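Local coordinates for protein monomethylamine methyltransferase MtmB1 (Methanosarcina barkeri, PDB 1NTH) that catalyses the transfer of the methyl group from monomethylamine to the corrinoid cofactor of the partner protein MtmC, a step of methanogenesis from methylamine, at residues D109-R114 with V153-N158; E137-P142 with Y429-V434; S146-K151 with N189-A194; A368-K371 with D376-T379. All coordinates share one frame; numbering follows the deposited sequence. Where two conformers were deposited one is given.

Contact 1 (D109-R114 with V153-N158); sequences DAVNVR and VDTIVN
Val-111 turns its isopropyl group onto Asp-154 and Thr-155, where an antiparallel pair of strands (101-104 with 111-114) packs against the start of strand 155-156 in the parallel sheet of the TIM barrel. The two methyls divide the work. CG2 comes alongside the methyl of Thr-155, with 3.9 Å between Val-111 CG2 and Thr-155 CG2, the two side chains lying at a slant to each other. Val-111 CG1 sits beside its own backbone N (chi1 -64°) and lies 4.2 Å from Asp-154 CB, the valine and aspartate side chains running nearly at right angles. The polar ends are busy elsewhere: Asp-154 OD2 accepts the backbone N-H of Val-126, and Thr-155 OG1 bonds to Gln-127 NE2, so both residues are tied to the neighbouring strand 125-128 while their aliphatic parts meet the valine. No hydrogen bond crosses directly. The main chains are bridged by water instead, because two carbonyl oxygens face each other, Asp-109 O and Asp-154 O being 4.5 Å apart, and two waters supply the protons. One water donates to Asp-109 O at 2.9 Å and to Asp-154 O at 3.0 Å; the second donates to Asp-109 O at 2.8 Å and to Asp-154 O at 2.9 Å.

Contact 2 (E137-P142 with Y429-V434); sequences EDVFMP and YDVKTV
The first turn of helix 140-148, one of the helices packed round the TIM barrel, meets the turn of a small antiparallel hairpin formed by strands 429-430 and 435-436 near the end of the chain. Pro-142 is in the middle of it. Pro-142 CB lies 4.4 Å from Val-431 CG1 and an equal 4.4 Å from Val-434 CG2, so one ring carbon serves both valines of the turn. Val-139, at the N-cap position of the helix, adds its own methyl: Val-139 CG1 is 4.4 Å from Val-431 CG1. The closest approach is of another kind. Val-434 adopts a left-handed backbone conformation (phi 54°, psi 52°), and Val-434 CG1, anti to the backbone N at chi1 -167°, comes within 3.5 Å of Pro-142 O. Helix 425-428 closes the apolar patch further, with Phe-425 touching both Pro-142 and Val-431, and Leu-186 of the fourth subunit packs on Met-141 nearby. No hydrogen bond joins the two segments; methyls, a proline ring carbon and one carbonyl oxygen meet, the apolar pairs loosely, which suggests that burial of apolar surface, rather than directed bonds, holds the hairpin to the helix here.

Contact 3 (S146-K151 with N189-A194); sequences SYALEK and NACAMA
Ala-148 and Ala-194 bring their methyls together, Ala-148 CB lying 3.6 Å from Ala-194 CB. Ala-194 aims its methyl at the flank of the Ala-148 methyl, and the same Ala-148 CB also rests over the helix backbone, 4.0 Å from Cys-191 CA. The thiol flanks it: with chi1 at -69° the sulfur sits beside its own backbone N, which brings Cys-191 SG to 4.1 Å from Ala-148 CB. Leu-149 reaches back to Ala-194 with its isobutyl end. A chi1 of -72° sets CG beside the leucine's backbone N, and Leu-149 CD2 ends 3.7 Å from Ala-194 CB. With so little side chain between them, the backbones close up to 5.4 Å from Ala-148 CA to Cys-191 CA and the same from Leu-149 CA to Ala-194 CA.

In the TIM barrel these are the C-terminal ends of two successive outer helices: 140-148 links the parallel strands 125-128 and 155-156 in a beta-alpha-beta crossover, and 174-193 follows later in the chain. Ile-156, on the second of those strands, touches Cys-191 from the barrel side.

Polar interactions are confined to the main chain and to partners outside. Glu-150 N donates to Tyr-147 O at 3.0 Å. Arg-196 takes up the carbonyl of Ala-148 through NH1, and Met-193 O is bonded to Arg-165 NH1 of the fourth subunit, an arginine that also packs on Leu-149.

Contact 4 (A368-K371 with D376-T379); sequences ASAK and DKTT
Lys-377 NZ is gripped by two carbonyl oxygens, those of Ala-421 and Gly-422. The chain is extended beyond CG and leads the ammonium away from 368-371, so that only its base faces the other segment: Lys-377 CB lies 4.1 Å from Ala-370 CB, methylene against methyl. Its backbone carbonyl makes the tightest approach, Lys-377 O standing 3.3 Å from Ser-369 CB. With chi1 at -54°, Ser-369 OG sits beside its own backbone N, 4.2 Å from Lys-377 O, and bonds to Glu-382 OE1 instead.

Both segments belong to the loop that leaves the C-terminal end of barrel strand 363-366 and leads into helix 380-393, on the end of a TIM barrel where active sites are generally found. Ala-370 and Lys-371 have positive phi, and the chain doubles back until Ser-369 and Thr-378 are 5.4 Å apart from CA to CA. Thr-378 presents its methyl rather than its hydroxyl: Thr-378 CG2 is 3.8 Å from Ser-369 N and 4.2 Å from Ala-368 CA. No hydrogen bond passes directly between the segments, yet one carboxylate spans them. Glu-382, in the first turn of the helix, uses OE1 for Ser-369 OG and OE2 for Thr-379 OG1. That same threonine oxygen, at the N-cap, accepts the backbone N-H of Met-381.

Contact 1 crosses contacts 2 and 3 along the chain, and contact 3 nests inside contact 2. Helix 140-148 serves contact 2 with its start and contact 3 with its end, their centres 11 Å apart, and runs on to strand 155-156 of contact 1, whose centre is 12 Å from that of contact 3. Contact 4 comes later, after strand 363-366, but inside the loop that contact 2 closes; their centres lie 14 Å apart, and Tyr-429 packs against Thr-379. Tyr-147 of contact 3 reaches Thr-378 and Thr-379 of contact 4. Contacts 2 and 3 border the fourth subunit, and contacts 1 and 3 the second, placing this barrel sector at interfaces of the hexamer.

Contact 1 (D109-R114 with V153-N158)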
loop_
_atom_site.group_PDB
_atom_site.type_symbol
_atom_site.label_atom_id
_atom_site.label_comp_id
_atom_site.label_asym_id
_atom_site.label_seq_id
_atom_site.Cartn_x
_atom_site.Cartn_y
_atom_site.Cartn_z
ATOM N N ASP A 109 5.113 -9.321 -14.729
ATOM C CA ASP A 109 4.119 -9.778 -15.691
ATOM C C ASP A 109 3.333 -8.697 -16.433
ATOM O O ASP A 109 2.503 -9.002 -17.289
ATOM C CB ASP A 109 3.167 -10.732 -14.969
ATOM C CG ASP A 109 3.915 -11.762 -14.127
ATOM O OD1 ASP A 109 3.634 -11.874 -12.912
ATOM O OD2 ASP A 109 4.795 -12.455 -14.683
ATOM N N ALA A 110 3.602 -7.438 -16.119
ATOM C CA ALA A 110 2.903 -6.340 -16.774
ATOM C C ALA A 110 3.306 -6.236 -18.243
ATOM O O ALA A 110 4.410 -6.631 -18.626
ATOM C CB ALA A 110 3.213 -5.026 -16.054
ATOM N N VAL A 111 2.408 -5.713 -19.073
ATOM C CA VAL A 111 2.707 -5.538 -20.490
ATOM C C VAL A 111 2.225 -4.179 -20.978
ATOM O O VAL A 111 1.223 -3.648 -20.494
ATOM C CB VAL A 111 2.062 -6.640 -21.374
ATOM C CG1 VAL A 111 2.662 -7.995 -21.028
ATOM C CG2 VAL A 111 0.553 -6.655 -21.190
ATOM N N ASN A 112 2.960 -3.612 -21.924
ATOM C CA ASN A 112 2.603 -2.320 -22.486
ATOM C C ASN A 112 1.748 -2.492 -23.725
ATOM O O ASN A 112 2.064 -3.293 -24.606
ATOM C CB ASN A 112 3.854 -1.527 -22.869
ATOM C CG ASN A 112 4.741 -1.238 -21.684
ATOM O OD1 ASN A 112 5.678 -1.986 -21.395
ATOM N ND2 ASN A 112 4.446 -0.154 -20.979
ATOM N N VAL A 113 0.656 -1.742 -23.785
ATOM C CA VAL A 113 -0.229 -1.782 -24.939
ATOM C C VAL A 113 -0.046 -0.462 -25.678
ATOM O O VAL A 113 -0.393 0.601 -25.159
ATOM C CB VAL A 113 -1.706 -1.925 -24.522
ATOM C CG1 VAL A 113 -2.594 -1.997 -25.772
ATOM C CG2 VAL A 113 -1.886 -3.171 -23.670
ATOM N N ARG A 114 0.526 -0.537 -26.877
ATOM C CA ARG A 114 0.764 0.648 -27.694
ATOM C C ARG A 114 0.149 0.459 -29.078
ATOM O O ARG A 114 -0.116 -0.664 -29.500
ATOM C CB ARG A 114 2.269 0.915 -27.803
ATOM C CG ARG A 114 2.942 1.114 -26.444
ATOM C CD ARG A 114 4.360 1.653 -26.578
ATOM N NE ARG A 114 4.984 1.895 -25.276
ATOM C CZ ARG A 114 5.850 1.071 -24.691
ATOM N NH1 ARG A 114 6.206 -0.060 -25.289
ATOM N NH2 ARG A 114 6.362 1.379 -23.507
ATOM N N VAL A 153 0.701 -16.254 -24.280
ATOM C CA VAL A 153 -0.334 -15.422 -23.673
ATOM C C VAL A 153 0.226 -14.310 -22.779
ATOM O O VAL A 153 1.079 -14.555 -21.922
ATOM C CB VAL A 153 -1.320 -16.310 -22.871
ATOM C CG1 VAL A 153 -2.418 -15.464 -22.240
ATOM C CG2 VAL A 153 -1.942 -17.355 -23.801
ATOM N N ASP A 154 -0.267 -13.091 -22.993
ATOM C CA ASP A 154 0.160 -11.908 -22.238
ATOM C C ASP A 154 -0.777 -11.533 -21.090
ATOM O O ASP A 154 -0.323 -11.156 -20.005
ATOM C CB ASP A 154 0.277 -10.702 -23.176
ATOM C CG ASP A 154 1.337 -10.885 -24.233
ATOM O OD1 ASP A 154 2.506 -11.116 -23.857
ATOM O OD2 ASP A 154 1.008 -10.789 -25.435
ATOM N N THR A 155 -2.080 -11.608 -21.348
ATOM C CA THR A 155 -3.100 -11.287 -20.353
ATOM C C THR A 155 -4.182 -12.353 -20.450
ATOM O O THR A 155 -4.196 -13.141 -21.401
ATOM C CB THR A 155 -3.746 -9.904 -20.615
ATOM O OG1 THR A 155 -4.403 -9.915 -21.889
ATOM C CG2 THR A 155 -2.686 -8.814 -20.613
ATOM N N ILE A 156 -5.086 -12.374 -19.477
ATOM C CA ILE A 156 -6.153 -13.372 -19.457
ATOM C C ILE A 156 -7.531 -12.762 -19.690
ATOM O O ILE A 156 -7.831 -11.692 -19.167
ATOM C CB ILE A 156 -6.223 -14.092 -18.080
ATOM C CG1 ILE A 156 -4.886 -14.766 -17.751
ATOM C CG2 ILE A 156 -7.378 -15.101 -18.072
ATOM C CD1 ILE A 156 -4.474 -15.864 -18.713
ATOM N N VAL A 157 -8.356 -13.427 -20.494
ATOM C CA VAL A 157 -9.730 -12.972 -20.668
ATOM C C VAL A 157 -10.542 -14.027 -19.915
ATOM O O VAL A 157 -10.525 -15.213 -20.252
ATOM C CB VAL A 157 -10.169 -12.874 -22.153
ATOM C CG1 VAL A 157 -9.786 -14.124 -22.925
ATOM C CG2 VAL A 157 -11.671 -12.638 -22.211
ATOM N N ASN A 158 -11.237 -13.581 -18.876
ATOM C CA ASN A 158 -12.003 -14.457 -17.998
ATOM C C ASN A 158 -13.112 -15.319 -18.586
ATOM O O ASN A 158 -13.808 -14.926 -19.523
ATOM C CB ASN A 158 -12.612 -13.637 -16.859
ATOM C CG ASN A 158 -11.572 -12.867 -16.065
ATOM O OD1 ASN A 158 -10.371 -12.940 -16.344
ATOM N ND2 ASN A 158 -12.033 -12.123 -15.067
HETATM O O HOH W 1 -0.249 -8.928 -18.043
HETATM O O HOH W 2 2.386 -11.184 -19.060
#

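Contact 2 (E137-P142 with Y429-V434)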
loop_
_atom_site.group_PDB
_atom_site.type_symbol
_atom_site.label_atom_id
_atom_site.label_comp_id
_atom_site.label_asym_id
_atom_site.label_seq_id
_atom_site.Cartn_x
_atom_site.Cartn_y
_atom_site.Cartn_z
ATOM N N GLU A 137 -17.151 -25.098 -12.137
ATOM C CA GLU A 137 -16.481 -24.607 -10.939
ATOM C C GLU A 137 -15.273 -25.442 -10.513
ATOM O O GLU A 137 -14.227 -24.885 -10.169
ATOM C CB GLU A 137 -17.478 -24.513 -9.774
ATOM C CG GLU A 137 -16.921 -23.778 -8.558
ATOM C CD GLU A 137 -17.936 -23.570 -7.441
ATOM O OE1 GLU A 137 -17.568 -22.930 -6.432
ATOM O OE2 GLU A 137 -19.094 -24.038 -7.562
ATOM N N ASP A 138 -15.398 -26.767 -10.549
ATOM C CA ASP A 138 -14.289 -27.613 -10.112
ATOM C C ASP A 138 -13.021 -27.576 -10.961
ATOM O O ASP A 138 -11.996 -28.124 -10.561
ATOM C CB ASP A 138 -14.743 -29.067 -9.923
ATOM C CG ASP A 138 -15.359 -29.668 -11.170
ATOM O OD1 ASP A 138 -15.099 -29.169 -12.285
ATOM O OD2 ASP A 138 -16.101 -30.664 -11.028
ATOM N N VAL A 139 -13.078 -26.945 -12.129
ATOM C CA VAL A 139 -11.886 -26.840 -12.969
ATOM C C VAL A 139 -11.652 -25.395 -13.384
ATOM O O VAL A 139 -10.907 -25.125 -14.328
ATOM C CB VAL A 139 -11.993 -27.705 -14.250
ATOM C CG1 VAL A 139 -11.993 -29.183 -13.882
ATOM C CG2 VAL A 139 -13.245 -27.338 -15.030
ATOM N N PHE A 140 -12.270 -24.460 -12.668
ATOM C CA PHE A 140 -12.116 -23.054 -13.017
ATOM C C PHE A 140 -10.653 -22.618 -13.009
ATOM O O PHE A 140 -10.187 -21.984 -13.955
ATOM C CB PHE A 140 -12.935 -22.164 -12.076
ATOM C CG PHE A 140 -13.323 -20.850 -12.685
ATOM C CD1 PHE A 140 -14.232 -20.801 -13.739
ATOM C CD2 PHE A 140 -12.759 -19.661 -12.231
ATOM C CE1 PHE A 140 -14.572 -19.589 -14.334
ATOM C CE2 PHE A 140 -13.092 -18.444 -12.818
ATOM C CZ PHE A 140 -13.999 -18.405 -13.871
ATOM N N MET A 141 -9.917 -22.958 -11.956
ATOM C CA MET A 141 -8.514 -22.566 -11.910
ATOM C C MET A 141 -7.658 -23.308 -12.939
ATOM O O MET A 141 -6.899 -22.684 -13.676
ATOM C CB MET A 141 -7.953 -22.736 -10.493
ATOM C CG MET A 141 -8.418 -21.630 -9.549
ATOM S SD MET A 141 -7.576 -21.615 -7.953
ATOM C CE MET A 141 -5.918 -21.262 -8.465
ATOM N N PRO A 142 -7.779 -24.647 -13.018
ATOM C CA PRO A 142 -6.979 -25.393 -13.996
ATOM C C PRO A 142 -7.169 -24.884 -15.426
ATOM O O PRO A 142 -6.204 -24.719 -16.167
ATOM C CB PRO A 142 -7.483 -26.825 -13.830
ATOM C CG PRO A 142 -7.813 -26.884 -12.379
ATOM C CD PRO A 142 -8.514 -25.566 -12.134
ATOM N N TYR A 429 -6.969 -32.542 -22.317
ATOM C CA TYR A 429 -5.889 -32.130 -21.424
ATOM C C TYR A 429 -5.820 -33.103 -20.259
ATOM O O TYR A 429 -6.816 -33.740 -19.909
ATOM C CB TYR A 429 -6.145 -30.739 -20.822
ATOM C CG TYR A 429 -5.480 -29.579 -21.524
ATOM C CD1 TYR A 429 -5.895 -29.177 -22.791
ATOM C CD2 TYR A 429 -4.455 -28.859 -20.904
ATOM C CE1 TYR A 429 -5.315 -28.086 -23.427
ATOM C CE2 TYR A 429 -3.864 -27.763 -21.533
ATOM C CZ TYR A 429 -4.302 -27.383 -22.793
ATOM O OH TYR A 429 -3.745 -26.292 -23.421
ATOM N N ASP A 430 -4.637 -33.224 -19.673
ATOM C CA ASP A 430 -4.456 -34.038 -18.480
ATOM C C ASP A 430 -4.687 -32.977 -17.409
ATOM O O ASP A 430 -3.803 -32.172 -17.122
ATOM C CB ASP A 430 -3.046 -34.625 -18.429
ATOM C CG ASP A 430 -2.819 -35.674 -19.507
ATOM O OD1 ASP A 430 -3.667 -36.583 -19.643
ATOM O OD2 ASP A 430 -1.797 -35.597 -20.219
ATOM N N VAL A 431 -5.892 -32.960 -16.848
ATOM C CA VAL A 431 -6.275 -31.966 -15.846
ATOM C C VAL A 431 -5.336 -31.803 -14.653
ATOM O O VAL A 431 -5.095 -30.684 -14.203
ATOM C CB VAL A 431 -7.697 -32.247 -15.309
ATOM C CG1 VAL A 431 -8.081 -31.204 -14.270
ATOM C CG2 VAL A 431 -8.693 -32.238 -16.459
ATOM N N LYS A 432 -4.812 -32.909 -14.140
ATOM C CA LYS A 432 -3.925 -32.853 -12.982
ATOM C C LYS A 432 -2.664 -32.019 -13.187
ATOM O O LYS A 432 -2.256 -31.275 -12.294
ATOM C CB LYS A 432 -3.562 -34.273 -12.541
ATOM C CG LYS A 432 -4.706 -34.981 -11.824
ATOM C CD LYS A 432 -4.387 -36.429 -11.481
ATOM C CE LYS A 432 -4.450 -37.324 -12.710
ATOM N NZ LYS A 432 -4.341 -38.769 -12.350
ATOM N N THR A 433 -2.051 -32.130 -14.360
ATOM C CA THR A 433 -0.831 -31.383 -14.649
ATOM C C THR A 433 -1.079 -30.202 -15.583
ATOM O O THR A 433 -0.158 -29.453 -15.911
ATOM C CB THR A 433 0.228 -32.295 -15.283
ATOM O OG1 THR A 433 -0.322 -32.922 -16.448
ATOM C CG2 THR A 433 0.666 -33.365 -14.289
ATOM N N VAL A 434 -2.331 -30.043 -16.000
ATOM C CA VAL A 434 -2.725 -28.964 -16.900
ATOM C C VAL A 434 -1.862 -28.948 -18.158
ATOM O O VAL A 434 -1.290 -27.924 -18.526
ATOM C CB VAL A 434 -2.638 -27.584 -16.200
ATOM C CG1 VAL A 434 -3.349 -26.528 -17.039
ATOM C CG2 VAL A 434 -3.257 -27.664 -14.817
#

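Contact 3 (S146-K151 with N189-A194)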
loop_
_atom_site.group_PDB
_atom_site.type_symbol
_atom_site.label_atom_id
_atom_site.label_comp_id
_atom_site.label_asym_id
_atom_site.label_seq_id
_atom_site.Cartn_x
_atom_site.Cartn_y
_atom_site.Cartn_z
ATOM N N SER A 146 -4.257 -23.125 -17.899
ATOM C CA SER A 146 -3.811 -23.609 -19.200
ATOM C C SER A 146 -3.433 -22.464 -20.136
ATOM O O SER A 146 -2.735 -22.675 -21.126
ATOM C CB SER A 146 -4.873 -24.507 -19.856
ATOM O OG SER A 146 -5.943 -23.763 -20.413
ATOM N N TYR A 147 -3.891 -21.254 -19.824
ATOM C CA TYR A 147 -3.549 -20.095 -20.637
ATOM C C TYR A 147 -2.332 -19.396 -20.048
ATOM O O TYR A 147 -1.422 -19.004 -20.779
ATOM C CB TYR A 147 -4.712 -19.103 -20.711
ATOM C CG TYR A 147 -5.937 -19.667 -21.381
ATOM C CD1 TYR A 147 -6.864 -20.412 -20.660
ATOM C CD2 TYR A 147 -6.164 -19.463 -22.743
ATOM C CE1 TYR A 147 -7.994 -20.941 -21.275
ATOM C CE2 TYR A 147 -7.291 -19.989 -23.371
ATOM C CZ TYR A 147 -8.202 -20.724 -22.629
ATOM O OH TYR A 147 -9.336 -21.221 -23.228
ATOM N N ALA A 148 -2.314 -19.256 -18.724
ATOM C CA ALA A 148 -1.196 -18.594 -18.052
ATOM C C ALA A 148 0.105 -19.361 -18.258
ATOM O O ALA A 148 1.177 -18.767 -18.285
ATOM C CB ALA A 148 -1.485 -18.449 -16.561
ATOM N N LEU A 149 0.003 -20.679 -18.407
ATOM C CA LEU A 149 1.185 -21.513 -18.618
ATOM C C LEU A 149 1.779 -21.352 -20.018
ATOM O O LEU A 149 2.903 -21.784 -20.271
ATOM C CB LEU A 149 0.841 -22.986 -18.366
ATOM C CG LEU A 149 0.627 -23.374 -16.899
ATOM C CD1 LEU A 149 0.031 -24.773 -16.810
ATOM C CD2 LEU A 149 1.955 -23.297 -16.150
ATOM N N GLU A 150 1.022 -20.739 -20.924
ATOM C CA GLU A 150 1.492 -20.517 -22.291
ATOM C C GLU A 150 2.254 -19.198 -22.378
ATOM O O GLU A 150 1.695 -18.139 -22.098
ATOM C CB GLU A 150 0.304 -20.464 -23.261
ATOM C CG GLU A 150 -0.443 -21.776 -23.456
ATOM C CD GLU A 150 0.412 -22.844 -24.114
ATOM O OE1 GLU A 150 1.276 -22.484 -24.942
ATOM O OE2 GLU A 150 0.209 -24.042 -23.818
ATOM N N LYS A 151 3.525 -19.247 -22.766
ATOM C CA LYS A 151 4.305 -18.016 -22.890
ATOM C C LYS A 151 3.736 -17.095 -23.966
ATOM O O LYS A 151 3.999 -15.890 -23.967
ATOM C CB LYS A 151 5.771 -18.329 -23.200
ATOM C CG LYS A 151 6.557 -18.775 -21.981
ATOM C CD LYS A 151 8.047 -18.800 -22.254
ATOM C CE LYS A 151 8.826 -19.025 -20.963
ATOM N NZ LYS A 151 10.294 -18.960 -21.187
ATOM N N ASN A 189 -5.179 -16.323 -8.988
ATOM C CA ASN A 189 -4.526 -17.368 -8.201
ATOM C C ASN A 189 -3.940 -18.413 -9.139
ATOM O O ASN A 189 -2.860 -18.980 -8.902
ATOM C CB ASN A 189 -5.581 -18.053 -7.295
ATOM C CG ASN A 189 -5.237 -18.002 -5.810
ATOM O OD1 ASN A 189 -4.227 -18.575 -5.383
ATOM N ND2 ASN A 189 -6.087 -17.308 -5.004
ATOM N N ALA A 190 -4.644 -18.626 -10.244
ATOM C CA ALA A 190 -4.228 -19.581 -11.257
ATOM C C ALA A 190 -2.978 -19.052 -11.928
ATOM O O ALA A 190 -2.045 -19.815 -12.198
ATOM C CB ALA A 190 -5.338 -19.748 -12.285
ATOM N N CYS A 191 -2.975 -17.751 -12.217
ATOM C CA CYS A 191 -1.832 -17.126 -12.854
ATOM C C CYS A 191 -0.621 -17.238 -11.931
ATOM O O CYS A 191 0.487 -17.491 -12.399
ATOM C CB CYS A 191 -2.145 -15.664 -13.151
ATOM S SG CYS A 191 -3.387 -15.435 -14.457
ATOM N N ALA A 192 -0.833 -17.056 -10.628
ATOM C CA ALA A 192 0.259 -17.153 -9.664
ATOM C C ALA A 192 0.849 -18.561 -9.665
ATOM O O ALA A 192 2.070 -18.735 -9.579
ATOM C CB ALA A 192 -0.237 -16.798 -8.276
ATOM N N MET A 193 -0.015 -19.567 -9.763
ATOM C CA MET A 193 0.447 -20.952 -9.784
ATOM C C MET A 193 1.254 -21.246 -11.042
ATOM O O MET A 193 2.071 -22.170 -11.064
ATOM C CB MET A 193 -0.738 -21.914 -9.673
ATOM C CG MET A 193 -1.323 -21.963 -8.270
ATOM S SD MET A 193 -2.584 -23.233 -8.089
ATOM C CE MET A 193 -1.600 -24.680 -8.364
ATOM N N ALA A 194 1.030 -20.452 -12.086
ATOM C CA ALA A 194 1.760 -20.610 -13.340
ATOM C C ALA A 194 3.031 -19.757 -13.319
ATOM O O ALA A 194 3.722 -19.636 -14.329
ATOM C CB ALA A 194 0.880 -20.209 -14.518
#

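Contact 4 (A368-K371 with D376-T379)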
loop_
_atom_site.group_PDB
_atom_site.type_symbol
_atom_site.label_atom_id
_atom_site.label_comp_id
_atom_site.label_asym_id
_atom_site.label_seq_id
_atom_site.Cartn_x
_atom_site.Cartn_y
_atom_site.Cartn_z
ATOM N N ALA A 368 -12.957 -18.305 -27.793
ATOM C CA ALA A 368 -14.204 -18.892 -27.321
ATOM C C ALA A 368 -14.620 -19.990 -28.298
ATOM O O ALA A 368 -15.540 -19.817 -29.097
ATOM C CB ALA A 368 -15.280 -17.835 -27.226
ATOM N N SER A 369 -13.919 -21.114 -28.226
ATOM C CA SER A 369 -14.184 -22.250 -29.098
ATOM C C SER A 369 -15.610 -22.764 -28.936
ATOM O O SER A 369 -16.258 -22.517 -27.919
ATOM C CB SER A 369 -13.181 -23.362 -28.800
ATOM O OG SER A 369 -11.861 -22.854 -28.893
ATOM N N ALA A 370 -16.092 -23.483 -29.949
ATOM C CA ALA A 370 -17.450 -24.018 -29.933
ATOM C C ALA A 370 -18.448 -22.880 -29.745
ATOM O O ALA A 370 -19.476 -23.040 -29.081
ATOM C CB ALA A 370 -17.601 -25.047 -28.818
ATOM N N LYS A 371 -18.127 -21.732 -30.336
ATOM C CA LYS A 371 -18.964 -20.537 -30.269
ATOM C C LYS A 371 -19.170 -20.017 -28.848
ATOM O O LYS A 371 -20.072 -19.218 -28.597
ATOM C CB LYS A 371 -20.319 -20.805 -30.933
ATOM C CG LYS A 371 -20.193 -21.249 -32.382
ATOM C CD LYS A 371 -21.547 -21.476 -33.038
ATOM C CE LYS A 371 -21.373 -22.088 -34.419
ATOM N NZ LYS A 371 -22.683 -22.344 -35.084
ATOM N N ASP A 376 -16.915 -25.881 -20.652
ATOM C CA ASP A 376 -15.552 -26.403 -20.650
ATOM C C ASP A 376 -14.886 -26.639 -22.003
ATOM O O ASP A 376 -13.822 -27.255 -22.064
ATOM C CB ASP A 376 -15.482 -27.687 -19.812
ATOM C CG ASP A 376 -15.884 -27.461 -18.365
ATOM O OD1 ASP A 376 -15.644 -26.345 -17.851
ATOM O OD2 ASP A 376 -16.426 -28.396 -17.733
ATOM N N LYS A 377 -15.480 -26.145 -23.085
ATOM C CA LYS A 377 -14.867 -26.342 -24.392
ATOM C C LYS A 377 -13.991 -25.183 -24.868
ATOM O O LYS A 377 -14.241 -24.580 -25.912
ATOM C CB LYS A 377 -15.925 -26.681 -25.450
ATOM C CG LYS A 377 -16.478 -28.096 -25.286
ATOM C CD LYS A 377 -17.114 -28.630 -26.562
ATOM C CE LYS A 377 -17.531 -30.084 -26.378
ATOM N NZ LYS A 377 -18.093 -30.681 -27.624
ATOM N N THR A 378 -12.960 -24.888 -24.079
ATOM C CA THR A 378 -11.983 -23.847 -24.385
ATOM C C THR A 378 -10.696 -24.236 -23.666
ATOM O O THR A 378 -10.734 -24.617 -22.495
ATOM C CB THR A 378 -12.407 -22.448 -23.859
ATOM O OG1 THR A 378 -12.566 -22.498 -22.435
ATOM C CG2 THR A 378 -13.709 -21.995 -24.498
ATOM N N THR A 379 -9.563 -24.166 -24.358
ATOM C CA THR A 379 -8.286 -24.496 -23.726
ATOM C C THR A 379 -7.179 -23.575 -24.223
ATOM O O THR A 379 -7.305 -22.938 -25.271
ATOM C CB THR A 379 -7.839 -25.947 -24.009
ATOM O OG1 THR A 379 -7.184 -26.002 -25.281
ATOM C CG2 THR A 379 -9.031 -26.896 -24.004
#